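Local coordinates for phage related exonuclease (Haemophilus somnus 129PT, PDB 3K93), which probably cleaves DNA as a metal-dependent phage-type exonuclease with a PD-(D/E)XK-like nuclease core, at residues G57-Q62 with L166-D171; T112-D117 with V158-P163. One frame throughout, in Å; residues are numbered along the deposited sequence.

Contact 1. Residues G57-Q62 with L166-D171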
loop_
_atom_site.group_PDB
_atom_site.type_symbol
_atom_site.label_atom_id
_atom_site.label_comp_id
_atom_site.label_asym_id
_atom_site.label_seq_id
_atom_site.Cartn_x
_atom_site.Cartn_y
_atom_site.Cartn_z
ATOM N N GLY A 57 -7.321 -14.540 -9.834
ATOM C CA GLY A 57 -6.589 -14.589 -11.086
ATOM C C GLY A 57 -7.049 -13.424 -11.943
ATOM O O GLY A 57 -8.205 -12.986 -11.840
ATOM N N ASN A 58 -6.133 -12.958 -12.798
ATOM C CA ASN A 58 -6.247 -11.656 -13.458
ATOM C C ASN A 58 -5.422 -11.658 -14.773
ATOM O O ASN A 58 -4.867 -12.681 -15.149
ATOM C CB ASN A 58 -5.705 -10.600 -12.486
ATOM C CG ASN A 58 -4.306 -10.952 -11.978
ATOM O OD1 ASN A 58 -3.488 -11.497 -12.715
ATOM N ND2 ASN A 58 -4.039 -10.657 -10.715
ATOM N N LYS A 59 -5.307 -10.513 -15.441
ATOM C CA LYS A 59 -4.567 -10.465 -16.713
ATOM C C LYS A 59 -3.103 -10.952 -16.573
ATOM O O LYS A 59 -2.573 -11.599 -17.458
ATOM C CB LYS A 59 -4.673 -9.058 -17.346
ATOM C CG LYS A 59 -3.985 -7.948 -16.565
ATOM C CD LYS A 59 -4.556 -6.564 -16.906
ATOM C CE LYS A 59 -3.777 -5.459 -16.172
ATOM N NZ LYS A 59 -4.050 -4.129 -16.742
ATOM N N TYR A 60 -2.469 -10.674 -15.435
ATOM C CA TYR A 60 -1.065 -11.095 -15.200
ATOM C C TYR A 60 -0.911 -12.607 -15.245
ATOM O O TYR A 60 -0.062 -13.132 -15.972
ATOM C CB TYR A 60 -0.504 -10.500 -13.870
ATOM C CG TYR A 60 -0.780 -9.010 -13.732
ATOM C CD1 TYR A 60 -0.325 -8.131 -14.679
ATOM C CD2 TYR A 60 -1.546 -8.510 -12.689
ATOM C CE1 TYR A 60 -0.584 -6.771 -14.597
ATOM C CE2 TYR A 60 -1.828 -7.144 -12.594
ATOM C CZ TYR A 60 -1.333 -6.283 -13.558
ATOM O OH TYR A 60 -1.609 -4.951 -13.511
ATOM N N THR A 61 -1.770 -13.305 -14.505
ATOM C CA THR A 61 -1.765 -14.770 -14.466
ATOM C C THR A 61 -2.341 -15.350 -15.779
ATOM O O THR A 61 -1.885 -16.390 -16.238
ATOM C CB THR A 61 -2.573 -15.332 -13.243
ATOM O OG1 THR A 61 -3.937 -14.979 -13.392
ATOM C CG2 THR A 61 -2.054 -14.767 -11.892
ATOM N N GLN A 62 -3.330 -14.702 -16.380
ATOM C CA GLN A 62 -3.835 -15.188 -17.653
ATOM C C GLN A 62 -2.769 -15.115 -18.753
ATOM O O GLN A 62 -2.732 -15.990 -19.614
ATOM C CB GLN A 62 -5.106 -14.455 -18.079
ATOM C CG GLN A 62 -5.926 -15.178 -19.196
ATOM C CD GLN A 62 -5.994 -16.716 -19.048
ATOM O OE1 GLN A 62 -5.758 -17.438 -20.014
ATOM N NE2 GLN A 62 -6.326 -17.208 -17.847
ATOM N N LEU A 166 -5.626 -9.351 -23.720
ATOM C CA LEU A 166 -5.413 -9.050 -22.330
ATOM C C LEU A 166 -5.087 -7.582 -22.088
ATOM O O LEU A 166 -4.855 -7.202 -20.961
ATOM C CB LEU A 166 -4.299 -9.930 -21.791
ATOM C CG LEU A 166 -4.582 -11.427 -21.817
ATOM C CD1 LEU A 166 -3.405 -12.201 -21.241
ATOM C CD2 LEU A 166 -5.895 -11.730 -21.030
ATOM N N ILE A 167 -5.054 -6.760 -23.130
ATOM C CA ILE A 167 -4.703 -5.358 -22.970
ATOM C C ILE A 167 -5.997 -4.576 -22.757
ATOM O O ILE A 167 -6.769 -4.389 -23.682
ATOM C CB ILE A 167 -3.966 -4.831 -24.199
ATOM C CG1 ILE A 167 -2.597 -5.538 -24.318
ATOM C CG2 ILE A 167 -3.780 -3.303 -24.117
ATOM C CD1 ILE A 167 -1.708 -4.980 -25.408
ATOM N N SER A 168 -6.223 -4.118 -21.534
ATOM C CA SER A 168 -7.451 -3.371 -21.202
ATOM C C SER A 168 -7.464 -1.998 -21.845
ATOM O O SER A 168 -6.467 -1.530 -22.374
ATOM C CB SER A 168 -7.560 -3.163 -19.693
ATOM O OG SER A 168 -6.695 -2.104 -19.306
ATOM N N ALA A 169 -8.618 -1.353 -21.751
ATOM C CA ALA A 169 -8.849 -0.019 -22.311
ATOM C C ALA A 169 -7.756 0.931 -21.864
ATOM O O ALA A 169 -7.306 1.761 -22.637
ATOM C CB ALA A 169 -10.223 0.503 -21.851
ATOM N N TYR A 170 -7.300 0.775 -20.620
ATOM C CA TYR A 170 -6.316 1.687 -20.061
ATOM C C TYR A 170 -4.855 1.280 -20.248
ATOM O O TYR A 170 -3.983 2.087 -20.007
ATOM C CB TYR A 170 -6.681 1.989 -18.608
ATOM C CG TYR A 170 -7.989 2.754 -18.579
ATOM C CD1 TYR A 170 -8.011 4.150 -18.744
ATOM C CD2 TYR A 170 -9.222 2.069 -18.491
ATOM C CE1 TYR A 170 -9.241 4.868 -18.762
ATOM C CE2 TYR A 170 -10.438 2.759 -18.510
ATOM C CZ TYR A 170 -10.446 4.161 -18.638
ATOM O OH TYR A 170 -11.659 4.835 -18.654
ATOM N N ASP A 171 -4.613 0.054 -20.725
ATOM C CA ASP A 171 -3.270 -0.480 -20.949
ATOM C C ASP A 171 -2.732 0.033 -22.317
ATOM O O ASP A 171 -3.505 0.439 -23.199
ATOM C CB ASP A 171 -3.293 -2.029 -20.952
ATOM C CG ASP A 171 -3.462 -2.674 -19.547
ATOM O OD1 ASP A 171 -2.958 -2.133 -18.554
ATOM O OD2 ASP A 171 -4.066 -3.789 -19.457
#

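Contact 2. Residues T112-D117 with V158-P163. With NA (sodium ion), chain B.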
loop_
_atom_site.group_PDB
_atom_site.type_symbol
_atom_site.label_atom_id
_atom_site.label_comp_id
_atom_site.label_asym_id
_atom_site.label_seq_id
_atom_site.Cartn_x
_atom_site.Cartn_y
_atom_site.Cartn_z
ATOM N N THR A 112 8.843 -21.482 -15.746
ATOM C CA THR A 112 8.740 -20.301 -16.560
ATOM C C THR A 112 7.853 -19.251 -15.853
ATOM O O THR A 112 6.765 -19.574 -15.366
ATOM C CB THR A 112 8.116 -20.633 -17.922
ATOM O OG1 THR A 112 6.821 -21.215 -17.724
ATOM C CG2 THR A 112 8.999 -21.574 -18.736
ATOM N N LYS A 113 8.318 -18.009 -15.800
ATOM C CA LYS A 113 7.556 -16.903 -15.257
ATOM C C LYS A 113 7.428 -15.854 -16.372
ATOM O O LYS A 113 8.417 -15.233 -16.758
ATOM C CB LYS A 113 8.292 -16.300 -14.056
ATOM C CG LYS A 113 8.708 -17.354 -12.985
ATOM C CD LYS A 113 7.512 -17.909 -12.253
ATOM C CE LYS A 113 7.971 -18.803 -11.111
ATOM N NZ LYS A 113 6.850 -19.528 -10.495
ATOM N N CYS A 114 6.197 -15.672 -16.868
ATOM C CA CYS A 114 5.920 -14.775 -17.995
ATOM C C CYS A 114 5.638 -13.389 -17.482
ATOM O O CYS A 114 4.539 -13.104 -17.079
ATOM C CB CYS A 114 4.701 -15.286 -18.790
ATOM S SG CYS A 114 5.098 -16.773 -19.719
ATOM N N SER A 115 6.639 -12.521 -17.507
ATOM C CA SER A 115 6.482 -11.150 -17.026
ATOM C C SER A 115 5.391 -10.370 -17.783
ATOM O O SER A 115 5.191 -10.565 -18.996
ATOM C CB SER A 115 7.802 -10.407 -17.150
ATOM O OG SER A 115 8.864 -11.162 -16.576
ATOM N N TRP A 116 4.696 -9.499 -17.069
ATOM C CA TRP A 116 3.696 -8.651 -17.698
ATOM C C TRP A 116 4.280 -7.622 -18.686
ATOM O O TRP A 116 3.843 -7.530 -19.853
ATOM C CB TRP A 116 2.865 -7.928 -16.631
ATOM C CG TRP A 116 1.831 -7.042 -17.197
ATOM C CD1 TRP A 116 1.834 -5.675 -17.184
ATOM C CD2 TRP A 116 0.640 -7.438 -17.905
ATOM N NE1 TRP A 116 0.722 -5.200 -17.832
ATOM C CE2 TRP A 116 -0.029 -6.254 -18.285
ATOM C CE3 TRP A 116 0.071 -8.676 -18.239
ATOM C CZ2 TRP A 116 -1.258 -6.265 -18.982
ATOM C CZ3 TRP A 116 -1.163 -8.702 -18.941
ATOM C CH2 TRP A 116 -1.800 -7.502 -19.315
ATOM N N ASP A 117 5.255 -6.851 -18.222
ATOM C CA ASP A 117 5.812 -5.784 -19.023
ATOM C C ASP A 117 7.284 -5.541 -18.707
ATOM O O ASP A 117 7.851 -6.188 -17.825
ATOM C CB ASP A 117 4.912 -4.495 -18.952
ATOM C CG ASP A 117 4.986 -3.751 -17.657
ATOM O OD1 ASP A 117 5.807 -4.099 -16.760
ATOM O OD2 ASP A 117 4.225 -2.739 -17.568
ATOM N N VAL A 158 10.691 -14.738 -18.396
ATOM C CA VAL A 158 10.573 -14.530 -19.830
ATOM C C VAL A 158 9.561 -13.429 -20.151
ATOM O O VAL A 158 8.437 -13.407 -19.604
ATOM C CB VAL A 158 10.199 -15.835 -20.545
ATOM C CG1 VAL A 158 11.366 -16.810 -20.488
ATOM C CG2 VAL A 158 8.962 -16.453 -19.934
ATOM N N LEU A 159 9.968 -12.492 -21.008
ATOM C CA LEU A 159 9.122 -11.377 -21.453
ATOM C C LEU A 159 8.744 -11.578 -22.903
ATOM O O LEU A 159 9.613 -11.529 -23.801
ATOM C CB LEU A 159 9.855 -10.024 -21.316
ATOM C CG LEU A 159 9.024 -8.818 -21.753
ATOM C CD1 LEU A 159 7.728 -8.683 -20.914
ATOM C CD2 LEU A 159 9.853 -7.484 -21.749
ATOM N N PHE A 160 7.453 -11.816 -23.131
ATOM C CA PHE A 160 6.896 -11.825 -24.454
ATOM C C PHE A 160 5.954 -10.637 -24.541
ATOM O O PHE A 160 5.491 -10.137 -23.512
ATOM C CB PHE A 160 6.046 -13.100 -24.674
ATOM C CG PHE A 160 6.825 -14.392 -24.609
ATOM C CD1 PHE A 160 7.681 -14.751 -25.636
ATOM C CD2 PHE A 160 6.674 -15.260 -23.543
ATOM C CE1 PHE A 160 8.398 -15.926 -25.594
ATOM C CE2 PHE A 160 7.402 -16.479 -23.509
ATOM C CZ PHE A 160 8.261 -16.797 -24.541
ATOM N N PRO A 161 5.596 -10.240 -25.751
ATOM C CA PRO A 161 4.524 -9.249 -25.892
ATOM C C PRO A 161 3.237 -9.727 -25.272
ATOM O O PRO A 161 2.952 -10.928 -25.306
ATOM C CB PRO A 161 4.333 -9.127 -27.408
ATOM C CG PRO A 161 5.446 -9.795 -28.017
ATOM C CD PRO A 161 6.079 -10.720 -27.049
ATOM N N THR A 162 2.452 -8.805 -24.712
ATOM C CA THR A 162 1.195 -9.155 -24.099
ATOM C C THR A 162 0.179 -9.444 -25.200
ATOM O O THR A 162 0.032 -8.649 -26.096
ATOM C CB THR A 162 0.715 -8.014 -23.160
ATOM O OG1 THR A 162 1.667 -7.862 -22.100
ATOM C CG2 THR A 162 -0.657 -8.309 -22.538
ATOM N N PRO A 163 -0.503 -10.602 -25.148
ATOM C CA PRO A 163 -1.547 -10.915 -26.145
ATOM C C PRO A 163 -2.631 -9.846 -26.147
ATOM O O PRO A 163 -3.032 -9.388 -25.079
ATOM C CB PRO A 163 -2.140 -12.239 -25.647
ATOM C CG PRO A 163 -1.192 -12.788 -24.659
ATOM C CD PRO A 163 -0.293 -11.699 -24.191
HETATM NA NA NA B . 5.503 -21.113 -14.012
HETATM O O HOH W 1 6.085 -12.636 -20.647
HETATM O O HOH W 2 4.817 -22.243 -11.736
HETATM O O HOH W 3 3.777 -21.769 -15.911
HETATM O O HOH W 4 4.309 -19.326 -13.130
#

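Contact 1. Residues G57-Q62 with L166-D171
Lys59 and Leu166 bury most of the surface here, joining the first turn of helix 59-66 to the loop that leads into helix 173-181. The lysine has CG between its backbone N and carbonyl carbon (chi1 66°); CG lies over the centre of the Tyr60 ring, and the chain runs extended beyond it. It meets Asp171 tip to tip: Lys59 NZ lies 2.7 Å from Asp171 OD2 on the syn lone pair, forming a salt bridge. A weak bond of 2.9 Å joins Lys59 NZ to Asp171 OD1. Asp171 OD2 is also gripped from its own loop, where Ser168 N donates to it at 3.0 Å from the anti side. Ser168 and Asp171 are the ends of a type I turn, and this bond ties the carboxylate back to its start.

Leu166 supplies the apolar half. Its CD1 rests 3.9 Å from Lys59 O, and Leu166 CD1 is equally close, 3.9 Å, to Gln62 C. The helix start itself is capped by Asn58, with OD1 accepting from Thr61 N at 3.1 Å.

With two donors on one oxygen, Asp171 is probably kept ionised, and the contact pairs a surface charge bridge with a small apolar contact.

Contact 2. Residues T112-D117 with V158-P163
Between Ser115 and Val158 a water molecule wedges into the end of a parallel strand pair, donating to Ser115 O at 2.8 Å and to Val158 O at 2.7 Å while accepting from Phe160 N. The strands are 108-114 and 152-158, neighbours in the mixed sheet of what appears to be a PD-(D/E)XK nuclease core: Asp111, Thr112 and Lys113 fit the motif's acidic-X-lysine element. Consistent with this, Thr112 O binds the sodium ion at 2.4 Å, with three waters and side-chain oxygens of Asp100 and Asp111 completing the site. Lys113 NZ hydrogen-bonds to Gln140, and the lysine makes a cation-pi contact with Tyr137.

Cys114 and Val158 are paired in a parallel beta bridge. Val158 N donates to Lys113 O in a nearly straight bond (172°), whereas the next rung, Ser115 N to Val158 O, bends to 141°, and beyond it the water takes over as the chains diverge. On the sheet face that carries the Cys114 and Val158 side chains, Cys114 SG lies at the edge of the Phe160 ring, near its plane.

Past the sheet, Leu159 CD1 settles against Ser115 O and the Asp117 backbone. Lys63 NZ, from helix 59-66, ties the diverging ends together by hydrogen-bonding to Ser115 O, Trp116 O, Phe160 O and Thr162 OG1. Trp116 has CG anti to its backbone N (chi1 180°), and its indole crosses Thr162 obliquely: Thr162 OG1 sits over one ring face, offset toward the rim, and Thr162 CG2 presses on Trp116 CH2 at 3.5 Å.

Overall arrangement
Along the chain contact 2 is nested inside contact 1, the order being 57-62, 112-117, 158-163, 166-171, and their centres lie about 12 Å apart on the same side of the chain's centre. Contact 2 sits where two neighbouring strands leave the sheet; contact 1 lies farther out, at the surface. Trp116 joins them: its CD2 is 3.4 Å from Tyr60 CD1 in an edge-to-face stack, and its CH2 meets Lys59 CG. Both contacts also share helices 59-66 and 173-181, whose Leu176 touches Trp116, Thr162 and Asp171. The strand that carries sodium ligands Asp111 and Thr112 runs on into Trp116, which packs against the surface salt-bridge contact.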